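Local coordinates for colicin B (Escherichia coli, PDB 1RH1), which forms pores in the cytoplasmic membrane of Escherichia coli and close relatives, depolarising it and dissipating the energy of the cell, at residues D212-P217 with S276-L281; A216-S219 with D224-L227; L227-M232 with V270-G275. All coordinates share one frame; numbering follows the deposited sequence.

Interaction 1. Residues D212-P217 with S276-L281; sequences DVYSAP and SGVSPL
Tyr214 sits on an extended backbone, strand 213-216, and faces Ser276 and Val278, whose backbone lies well away from its own. The CA of Tyr214 is 9.6 Å from the CA of Ser276 and 10.3 Å from the CA of Val278. The backbones are too far apart to pair here, and the tyrosine side chain spans the distance. Residues 276-280 are the second half of the loop that leads from strand 266-271 to strand 281-286. At Gly277 phi is positive (78°), and the chain bends between the two touching residues.

The ring of Tyr214 leaves its strand with CG anti to the carbonyl carbon (chi1 -56°), which sends the phenol end toward the loop. Its OH lies 3.6 Å from CB of Ser276. Val278 comes in obliquely, with CG2 4.3 Å from CE1 of Tyr214, a loose apolar touch. Ser276 therefore presents its methylene to the phenol end, while its hydroxyl is used within the loop. The OG of Ser276 accepts from N of Val278 at 3.2 Å, which makes an ST turn. The same OG is hydrogen-bonded to the carbonyl oxygen of Pro273. These two bonds fix the rotation of the serine.

The other neighbours of the ring help to place the contact. Tyr214 also packs on Val229, Pro273 and Ala197, and its backbone is bonded to Leu227 in the sheet. Val278 rests on Phe272.

The contact rests on van der Waals fit. The two segments exchange neither a hydrogen bond nor a salt bridge. The serine hydroxyl keeps the turn in form, and the tyrosine meets the carbon side of that turn.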
ATOM      1  N   ASP A 212      10.700  37.171  18.335  1.00  8.65           N
ATOM      2  CA  ASP A 212       9.484  36.417  18.046  1.00  9.31           C
ATOM      3  C   ASP A 212       9.159  36.134  16.578  1.00  8.42           C
ATOM      4  O   ASP A 212       8.002  36.149  16.141  1.00 12.58           O
ATOM      5  CB  ASP A 212       8.294  37.152  18.736  1.00 11.29           C
ATOM      6  CG  ASP A 212       8.167  37.027  20.266  1.00 15.43           C
ATOM      7  OD1 ASP A 212       7.152  37.454  20.806  1.00 17.23           O
ATOM      8  OD2 ASP A 212       9.054  36.512  20.943  1.00 18.41           O
ATOM      9  N   VAL A 213      10.229  35.867  15.831  1.00  4.60           N
ATOM     10  CA  VAL A 213      10.222  35.588  14.408  1.00  2.31           C
ATOM     11  C   VAL A 213      11.228  34.452  14.305  1.00  6.70           C
ATOM     12  O   VAL A 213      12.364  34.537  14.797  1.00 10.57           O
ATOM     13  CB  VAL A 213      10.679  36.860  13.611  1.00  2.00           C
ATOM     14  CG1 VAL A 213      11.225  36.539  12.233  1.00  2.00           C
ATOM     15  CG2 VAL A 213       9.480  37.723  13.333  1.00  2.00           C
ATOM     16  N   TYR A 214      10.763  33.370  13.669  1.00  6.38           N
ATOM     17  CA  TYR A 214      11.518  32.135  13.490  1.00  2.00           C
ATOM     18  C   TYR A 214      11.368  31.687  12.050  1.00  3.51           C
ATOM     19  O   TYR A 214      10.382  32.080  11.435  1.00  7.03           O
ATOM     20  CB  TYR A 214      10.969  31.027  14.407  1.00  6.37           C
ATOM     21  CG  TYR A 214      10.946  31.415  15.876  1.00  4.80           C
ATOM     22  CD1 TYR A 214       9.816  32.035  16.411  1.00  6.67           C
ATOM     23  CD2 TYR A 214      12.074  31.229  16.669  1.00  3.50           C
ATOM     24  CE1 TYR A 214       9.822  32.483  17.731  1.00  3.85           C
ATOM     25  CE2 TYR A 214      12.081  31.674  17.994  1.00  2.09           C
ATOM     26  CZ  TYR A 214      10.955  32.301  18.511  1.00  4.21           C
ATOM     27  OH  TYR A 214      10.960  32.772  19.809  1.00 11.87           O
ATOM     28  N   SER A 215      12.283  30.896  11.471  1.00  2.00           N
ATOM     29  CA  SER A 215      12.117  30.381  10.112  1.00  3.99           C
ATOM     30  C   SER A 215      12.101  28.859  10.101  1.00  5.11           C
ATOM     31  O   SER A 215      12.902  28.222  10.788  1.00  4.63           O
ATOM     32  CB  SER A 215      13.243  30.831   9.166  1.00  3.28           C
ATOM     33  OG  SER A 215      14.513  30.234   9.414  1.00  6.52           O
ATOM     34  N   ALA A 216      11.218  28.254   9.300  1.00  4.94           N
ATOM     35  CA  ALA A 216      11.111  26.806   9.247  1.00  2.00           C
ATOM     36  C   ALA A 216      11.022  26.259   7.846  1.00  4.57           C
ATOM     37  O   ALA A 216      10.367  26.880   7.008  1.00  8.37           O
ATOM     38  CB  ALA A 216       9.887  26.336   9.945  1.00  2.00           C
ATOM     39  N   PRO A 217      11.647  25.113   7.536  1.00  4.96           N
ATOM     40  CA  PRO A 217      11.514  24.443   6.255  1.00  4.10           C
ATOM     41  C   PRO A 217      10.203  23.698   5.994  1.00  5.56           C
ATOM     42  O   PRO A 217      10.108  22.462   6.015  1.00  7.54           O
ATOM     43  CB  PRO A 217      12.734  23.569   6.215  1.00  2.27           C
ATOM     44  CG  PRO A 217      12.893  23.162   7.649  1.00  3.00           C
ATOM     45  CD  PRO A 217      12.670  24.476   8.355  1.00  5.96           C
ATOM     46  N   SER A 276      11.427  29.140  23.572  1.00 10.05           N
ATOM     47  CA  SER A 276      10.638  30.084  22.799  1.00  9.27           C
ATOM     48  C   SER A 276       9.271  30.324  23.394  1.00 11.14           C
ATOM     49  O   SER A 276       8.717  31.417  23.303  1.00  9.62           O
ATOM     50  CB  SER A 276      10.447  29.589  21.375  1.00  8.07           C
ATOM     51  OG  SER A 276       9.754  28.356  21.255  1.00  5.73           O
ATOM     52  N   GLY A 277       8.752  29.250  23.999  1.00 13.02           N
ATOM     53  CA  GLY A 277       7.434  29.204  24.628  1.00 13.00           C
ATOM     54  C   GLY A 277       6.313  29.062  23.606  1.00 12.84           C
ATOM     55  O   GLY A 277       5.141  29.343  23.884  1.00 15.88           O
ATOM     56  N   VAL A 278       6.737  28.606  22.418  1.00 12.01           N
ATOM     57  CA  VAL A 278       5.900  28.477  21.249  1.00  7.46           C
ATOM     58  C   VAL A 278       5.687  27.001  20.942  1.00  8.95           C
ATOM     59  O   VAL A 278       6.596  26.208  20.623  1.00  6.92           O
ATOM     60  CB  VAL A 278       6.582  29.202  20.074  1.00  9.00           C
ATOM     61  CG1 VAL A 278       5.591  29.278  18.929  1.00 11.91           C
ATOM     62  CG2 VAL A 278       6.984  30.624  20.436  1.00 11.62           C
ATOM     63  N   SER A 279       4.403  26.658  21.071  1.00  4.46           N
ATOM     64  CA  SER A 279       3.981  25.292  20.842  1.00  5.28           C
ATOM     65  C   SER A 279       3.956  24.890  19.373  1.00  6.89           C
ATOM     66  O   SER A 279       3.593  25.696  18.498  1.00  9.74           O
ATOM     67  CB  SER A 279       2.618  25.092  21.476  1.00  2.00           C
ATOM     68  OG  SER A 279       1.803  26.230  21.307  1.00  8.05           O
ATOM     69  N   PRO A 280       4.415  23.658  19.070  1.00  4.55           N
ATOM     70  CA  PRO A 280       4.444  23.069  17.747  1.00  2.00           C
ATOM     71  C   PRO A 280       3.212  23.245  16.904  1.00  2.56           C
ATOM     72  O   PRO A 280       2.070  23.053  17.328  1.00  2.00           O
ATOM     73  CB  PRO A 280       4.763  21.625  17.999  1.00  2.00           C
ATOM     74  CG  PRO A 280       4.542  21.442  19.460  1.00  2.00           C
ATOM     75  CD  PRO A 280       5.059  22.742  19.996  1.00  2.58           C
ATOM     76  N   LEU A 281       3.528  23.682  15.694  1.00  3.18           N
ATOM     77  CA  LEU A 281       2.521  23.914  14.684  1.00  2.99           C
ATOM     78  C   LEU A 281       2.627  22.916  13.536  1.00  3.04           C
ATOM     79  O   LEU A 281       3.720  22.564  13.083  1.00  2.00           O
ATOM     80  CB  LEU A 281       2.701  25.313  14.196  1.00  2.93           C
ATOM     81  CG  LEU A 281       1.603  25.880  13.337  1.00  7.57           C
ATOM     82  CD1 LEU A 281       0.338  26.058  14.173  1.00  4.32           C
ATOM     83  CD2 LEU A 281       2.088  27.198  12.727  1.00  6.30           C
TER

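Interaction 2. Residues A216-S219 with D224-L227; sequences APVS and DLVL
Ala216 and Leu225 exchange two backbone hydrogen bonds and form an antiparallel hydrogen-bonded pair. They stand at the loop end of a beta hairpin made by strands 213-216 and 225-228. N of Ala216 donates to O of Leu225 at 2.8 Å, with a nearly straight N-H...O angle of 162°. The return bond, from N of Leu225 to O of Ala216, is 2.9 Å long and more bent, at 139°.

The carbonyl of Ala216 has a second donor. N of Val218 also reaches O of Ala216, at 2.9 Å, and closes an inverse gamma turn centred on Pro217. The two donors approach from opposite faces of the carbonyl plane. One oxygen thus ends the strand pairing and holds the first bend of the connecting loop.

The packing lies around this pair. Ala216 and Leu225 share one face of the sheet. Leu227 points toward residues 216-219, and its CD1 meets CB of Ala216 at 3.8 Å. Val226, between the two leucines, points away. Beyond the strand end, Val218 crosses Leu225 at a slant, CG2 against CD2 at 3.8 Å. The leucine reaches it with CG anti to the backbone N (chi1 179°). Val218 and Leu225 both also touch Ile283 on strand 281-286, so the turn is packed against that strand as well. Leu225 further meets Val88 on strand 87-90.

At the outer margin, Asp224 is exposed and runs alongside Pro217, the two side chains pointing the same way. The carboxylate lies along the proline ring: OD1 is 4.0 Å from CD of Pro217, and OD2 is 4.1 Å from its CB.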
ATOM      1  N   ALA A 216      11.218  28.254   9.300  1.00  4.94           N
ATOM      2  CA  ALA A 216      11.111  26.806   9.247  1.00  2.00           C
ATOM      3  C   ALA A 216      11.022  26.259   7.846  1.00  4.57           C
ATOM      4  O   ALA A 216      10.367  26.880   7.008  1.00  8.37           O
ATOM      5  CB  ALA A 216       9.887  26.336   9.945  1.00  2.00           C
ATOM      6  N   PRO A 217      11.647  25.113   7.536  1.00  4.96           N
ATOM      7  CA  PRO A 217      11.514  24.443   6.255  1.00  4.10           C
ATOM      8  C   PRO A 217      10.203  23.698   5.994  1.00  5.56           C
ATOM      9  O   PRO A 217      10.108  22.462   6.015  1.00  7.54           O
ATOM     10  CB  PRO A 217      12.734  23.569   6.215  1.00  2.27           C
ATOM     11  CG  PRO A 217      12.893  23.162   7.649  1.00  3.00           C
ATOM     12  CD  PRO A 217      12.670  24.476   8.355  1.00  5.96           C
ATOM     13  N   VAL A 218       9.165  24.514   5.770  1.00  2.93           N
ATOM     14  CA  VAL A 218       7.876  24.030   5.316  1.00  5.62           C
ATOM     15  C   VAL A 218       8.104  23.578   3.882  1.00 12.52           C
ATOM     16  O   VAL A 218       7.573  22.545   3.461  1.00 14.57           O
ATOM     17  CB  VAL A 218       6.864  25.136   5.362  1.00  3.31           C
ATOM     18  CG1 VAL A 218       5.526  24.636   4.883  1.00  2.00           C
ATOM     19  CG2 VAL A 218       6.799  25.646   6.789  1.00  5.92           C
ATOM     20  N   SER A 219       8.898  24.398   3.148  1.00 16.94           N
ATOM     21  CA  SER A 219       9.520  24.054   1.862  1.00 20.83           C
ATOM     22  C   SER A 219       8.537  23.546   0.814  1.00 15.85           C
ATOM     23  O   SER A 219       7.542  24.266   0.656  1.00 13.93           O
ATOM     24  CB  SER A 219      10.628  23.071   2.291  1.00 19.07           C
ATOM     25  OG  SER A 219      11.719  22.988   1.389  1.00 25.84           O
ATOM     26  N   ASP A 224      12.903  28.701   3.157  1.00  5.45           N
ATOM     27  CA  ASP A 224      12.302  28.562   4.469  1.00  7.59           C
ATOM     28  C   ASP A 224      11.235  29.622   4.741  1.00  8.29           C
ATOM     29  O   ASP A 224      11.396  30.798   4.391  1.00  7.26           O
ATOM     30  CB  ASP A 224      13.431  28.624   5.493  1.00 12.56           C
ATOM     31  CG  ASP A 224      14.419  27.440   5.547  1.00 18.31           C
ATOM     32  OD1 ASP A 224      14.983  27.200   6.616  1.00 22.37           O
ATOM     33  OD2 ASP A 224      14.656  26.757   4.549  1.00 21.85           O
ATOM     34  N   LEU A 225      10.082  29.193   5.284  1.00  6.77           N
ATOM     35  CA  LEU A 225       8.999  30.121   5.581  1.00  4.07           C
ATOM     36  C   LEU A 225       9.312  30.852   6.876  1.00  5.18           C
ATOM     37  O   LEU A 225       9.883  30.271   7.800  1.00  5.33           O
ATOM     38  CB  LEU A 225       7.706  29.339   5.688  1.00  2.00           C
ATOM     39  CG  LEU A 225       6.431  30.079   6.018  1.00  2.00           C
ATOM     40  CD1 LEU A 225       6.093  31.139   4.999  1.00  2.00           C
ATOM     41  CD2 LEU A 225       5.340  29.049   6.055  1.00  2.00           C
ATOM     42  N   VAL A 226       9.035  32.154   6.930  1.00  3.05           N
ATOM     43  CA  VAL A 226       9.295  32.908   8.138  1.00  2.50           C
ATOM     44  C   VAL A 226       7.980  32.922   8.872  1.00  3.00           C
ATOM     45  O   VAL A 226       6.952  33.263   8.289  1.00  6.05           O
ATOM     46  CB  VAL A 226       9.764  34.334   7.777  1.00  2.00           C
ATOM     47  CG1 VAL A 226       9.603  35.297   8.930  1.00  3.48           C
ATOM     48  CG2 VAL A 226      11.245  34.311   7.511  1.00  2.00           C
ATOM     49  N   LEU A 227       8.010  32.530  10.147  1.00  3.40           N
ATOM     50  CA  LEU A 227       6.804  32.522  10.969  1.00  2.92           C
ATOM     51  C   LEU A 227       6.903  33.582  12.057  1.00  2.92           C
ATOM     52  O   LEU A 227       7.793  33.572  12.899  1.00  2.82           O
ATOM     53  CB  LEU A 227       6.644  31.135  11.567  1.00  2.00           C
ATOM     54  CG  LEU A 227       6.504  30.025  10.547  1.00  2.00           C
ATOM     55  CD1 LEU A 227       7.146  28.753  11.042  1.00  2.00           C
ATOM     56  CD2 LEU A 227       5.039  29.883  10.220  1.00  2.00           C
TER

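Interaction 3. Residues L227-M232 with V270-G275; sequences LSVGQM and VRFPEG
Val229 and Phe272 make the shortest approach between these segments. CG1 of Val229 lies 3.6 Å from CE1 of Phe272 and 3.8 Å from its CZ. The two side chains run past each other in opposite directions. The methyl meets the ring obliquely. The Leu227 and Phe272 side chains cross at about a right angle, with CD1 of Leu227 4.0 Å from CZ of Phe272. That methyl is also 4.0 Å from CG1 of Val270. All four side chains are buried, and the contact is wholly apolar.

Within residues 270-275, Val270 supports the phenylalanine. Its CG1 sits over one face of the ring, 4.0 Å above the plane and offset toward the rim. Leu227 thus touches both the ring and the valine methyl that covers it. The methyl of Val229 points across to the ring because CG1 is anti to the carbonyl carbon (chi1 -53°).

The backbones stay well apart. The CA atoms of Leu227 and Val270 are 9.9 Å from each other, and those of Val229 and Phe272 are 9.8 Å apart. Two layers of side chains fill this distance. A further shell closes round them: Phe272 packs on Ala197, Val270 on Val195 and Ala197, Val229 on Val278, and Leu227 on Val88 and Val90.

Strands 225-228 and 266-271 belong to one mixed sheet but do not pair with each other. Strands 213-216 and 189-201 lie between them in the pairing order. Strand 87-90 flanks 225-228 on its other edge, and strand 281-286 pairs with 266-271. The contact joins two strands that are not neighbours in the sheet, near where both pass into loops, consistent with a strongly curved sheet.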
ATOM      1  N   LEU A 227       8.010  32.530  10.147  1.00  3.40           N
ATOM      2  CA  LEU A 227       6.804  32.522  10.969  1.00  2.92           C
ATOM      3  C   LEU A 227       6.903  33.582  12.057  1.00  2.92           C
ATOM      4  O   LEU A 227       7.793  33.572  12.899  1.00  2.82           O
ATOM      5  CB  LEU A 227       6.644  31.135  11.567  1.00  2.00           C
ATOM      6  CG  LEU A 227       6.504  30.025  10.547  1.00  2.00           C
ATOM      7  CD1 LEU A 227       7.146  28.753  11.042  1.00  2.00           C
ATOM      8  CD2 LEU A 227       5.039  29.883  10.220  1.00  2.00           C
ATOM      9  N   SER A 228       6.004  34.554  12.000  1.00  2.00           N
ATOM     10  CA  SER A 228       5.949  35.612  12.974  1.00  2.00           C
ATOM     11  C   SER A 228       4.900  35.227  14.012  1.00  5.28           C
ATOM     12  O   SER A 228       3.684  35.398  13.854  1.00  2.88           O
ATOM     13  CB  SER A 228       5.596  36.895  12.251  1.00  4.11           C
ATOM     14  OG  SER A 228       5.500  37.991  13.151  1.00 10.85           O
ATOM     15  N   VAL A 229       5.426  34.668  15.108  1.00 10.07           N
ATOM     16  CA  VAL A 229       4.601  34.150  16.192  1.00  8.39           C
ATOM     17  C   VAL A 229       4.334  35.121  17.316  1.00 12.35           C
ATOM     18  O   VAL A 229       3.704  34.758  18.310  1.00 13.51           O
ATOM     19  CB  VAL A 229       5.216  32.898  16.837  1.00  7.68           C
ATOM     20  CG1 VAL A 229       5.519  31.878  15.742  1.00 12.45           C
ATOM     21  CG2 VAL A 229       6.429  33.281  17.670  1.00  6.15           C
ATOM     22  N   GLY A 230       4.838  36.345  17.151  1.00 14.55           N
ATOM     23  CA  GLY A 230       4.740  37.398  18.155  1.00 13.88           C
ATOM     24  C   GLY A 230       3.345  37.735  18.636  1.00 12.92           C
ATOM     25  O   GLY A 230       3.022  37.537  19.799  1.00 14.13           O
ATOM     26  N   GLN A 231       2.498  38.202  17.728  1.00 15.88           N
ATOM     27  CA  GLN A 231       1.173  38.685  18.068  1.00 16.41           C
ATOM     28  C   GLN A 231       0.069  37.706  17.725  1.00 14.16           C
ATOM     29  O   GLN A 231      -0.922  37.961  17.030  1.00 15.72           O
ATOM     30  CB  GLN A 231       0.983  40.022  17.367  1.00 18.73           C
ATOM     31  CG  GLN A 231       1.194  40.012  15.872  1.00 23.34           C
ATOM     32  CD  GLN A 231       1.044  41.411  15.316  1.00 27.68           C
ATOM     33  OE1 GLN A 231      -0.021  42.047  15.378  1.00 24.45           O
ATOM     34  NE2 GLN A 231       2.176  41.865  14.770  1.00 28.72           N
ATOM     35  N   MET A 232       0.304  36.571  18.378  1.00 13.88           N
ATOM     36  CA  MET A 232      -0.548  35.422  18.253  1.00 11.78           C
ATOM     37  C   MET A 232      -1.929  35.620  18.844  1.00 10.91           C
ATOM     38  O   MET A 232      -2.879  35.022  18.363  1.00 14.30           O
ATOM     39  CB  MET A 232       0.173  34.254  18.905  1.00  8.88           C
ATOM     40  CG  MET A 232      -0.540  32.963  18.624  1.00  2.00           C
ATOM     41  SD  MET A 232       0.618  31.658  18.245  1.00  2.00           S
ATOM     42  CE  MET A 232      -0.636  30.603  17.613  1.00  2.39           C
ATOM     43  N   VAL A 270       6.205  21.876  12.682  1.00  5.74           N
ATOM     44  CA  VAL A 270       7.223  22.861  12.982  1.00  3.78           C
ATOM     45  C   VAL A 270       7.275  22.968  14.488  1.00  4.79           C
ATOM     46  O   VAL A 270       6.282  23.292  15.142  1.00  2.87           O
ATOM     47  CB  VAL A 270       6.853  24.214  12.373  1.00  2.00           C
ATOM     48  CG1 VAL A 270       7.942  25.186  12.736  1.00  3.28           C
ATOM     49  CG2 VAL A 270       6.753  24.150  10.864  1.00  2.00           C
ATOM     50  N   ARG A 271       8.471  22.664  14.987  1.00  6.93           N
ATOM     51  CA  ARG A 271       8.823  22.719  16.407  1.00  4.49           C
ATOM     52  C   ARG A 271       9.635  23.988  16.728  1.00  5.50           C
ATOM     53  O   ARG A 271      10.722  24.195  16.186  1.00  4.87           O
ATOM     54  CB  ARG A 271       9.597  21.444  16.687  1.00  6.07           C
ATOM     55  CG  ARG A 271      10.224  21.302  18.051  1.00 10.78           C
ATOM     56  CD  ARG A 271      11.004  20.014  18.101  1.00  9.39           C
ATOM     57  NE  ARG A 271      10.770  19.450  19.406  1.00 14.83           N
ATOM     58  CZ  ARG A 271      11.576  18.545  19.953  1.00 21.50           C
ATOM     59  NH1 ARG A 271      12.666  18.109  19.306  1.00 25.28           N
ATOM     60  NH2 ARG A 271      11.275  18.067  21.170  1.00 24.12           N
ATOM     61  N   PHE A 272       9.172  24.874  17.607  1.00  2.00           N
ATOM     62  CA  PHE A 272       9.885  26.111  17.876  1.00  2.00           C
ATOM     63  C   PHE A 272      11.058  25.995  18.862  1.00  7.17           C
ATOM     64  O   PHE A 272      11.248  24.916  19.426  1.00  7.24           O
ATOM     65  CB  PHE A 272       8.837  27.105  18.335  1.00  2.00           C
ATOM     66  CG  PHE A 272       7.977  27.515  17.154  1.00  6.79           C
ATOM     67  CD1 PHE A 272       8.359  28.598  16.364  1.00  8.47           C
ATOM     68  CD2 PHE A 272       6.812  26.806  16.843  1.00  8.56           C
ATOM     69  CE1 PHE A 272       7.578  28.963  15.268  1.00  8.09           C
ATOM     70  CE2 PHE A 272       6.035  27.178  15.745  1.00  5.55           C
ATOM     71  CZ  PHE A 272       6.415  28.257  14.956  1.00  5.90           C
ATOM     72  N   PRO A 273      11.937  26.993  19.089  1.00  7.65           N
ATOM     73  CA  PRO A 273      13.161  26.823  19.852  1.00  6.19           C
ATOM     74  C   PRO A 273      13.029  26.631  21.346  1.00  8.79           C
ATOM     75  O   PRO A 273      12.010  26.916  21.977  1.00  4.91           O
ATOM     76  CB  PRO A 273      13.988  28.046  19.507  1.00  2.00           C
ATOM     77  CG  PRO A 273      13.562  28.390  18.124  1.00  2.00           C
ATOM     78  CD  PRO A 273      12.070  28.212  18.288  1.00  9.15           C
ATOM     79  N   GLU A 274      14.201  26.156  21.805  1.00 14.32           N
ATOM     80  CA  GLU A 274      14.632  25.928  23.186  1.00 19.36           C
ATOM     81  C   GLU A 274      13.725  26.414  24.298  1.00 15.73           C
ATOM     82  O   GLU A 274      13.209  25.576  25.026  1.00 24.58           O
ATOM     83  CB  GLU A 274      16.055  26.556  23.468  1.00 27.74           C
ATOM     84  CG  GLU A 274      16.295  28.087  23.333  1.00 33.76           C
ATOM     85  CD  GLU A 274      17.412  28.673  24.212  1.00 41.48           C
ATOM     86  OE1 GLU A 274      18.570  28.657  23.778  1.00 45.30           O
ATOM     87  OE2 GLU A 274      17.126  29.161  25.317  1.00 43.58           O
ATOM     88  N   GLY A 275      13.535  27.728  24.439  1.00 11.89           N
ATOM     89  CA  GLY A 275      12.701  28.311  25.458  1.00 11.30           C
ATOM     90  C   GLY A 275      11.878  29.404  24.814  1.00 11.63           C
ATOM     91  O   GLY A 275      11.666  30.459  25.420  1.00 12.40           O
TER

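How the interactions relate
All three interactions lie in the beta-rich part of the chain ahead of the long helix 291-340, on one mixed beta-sheet. Along the chain, 212-217 comes first and overlaps 216-219; 224-227 and 227-232 follow, and 270-275 and 276-281 come last. Interaction 2 is local and closes the hairpin of neighbouring strands 213-216 and 225-228. Interactions 1 and 3 are long-range, with centres about 2 Å apart. The centre of interaction 2 is about 10 Å from that of interaction 1 and 12 Å from that of interaction 3. Interactions 1 and 3 tie the two hairpin strands to residues 270-281, well away from the pore-forming helices.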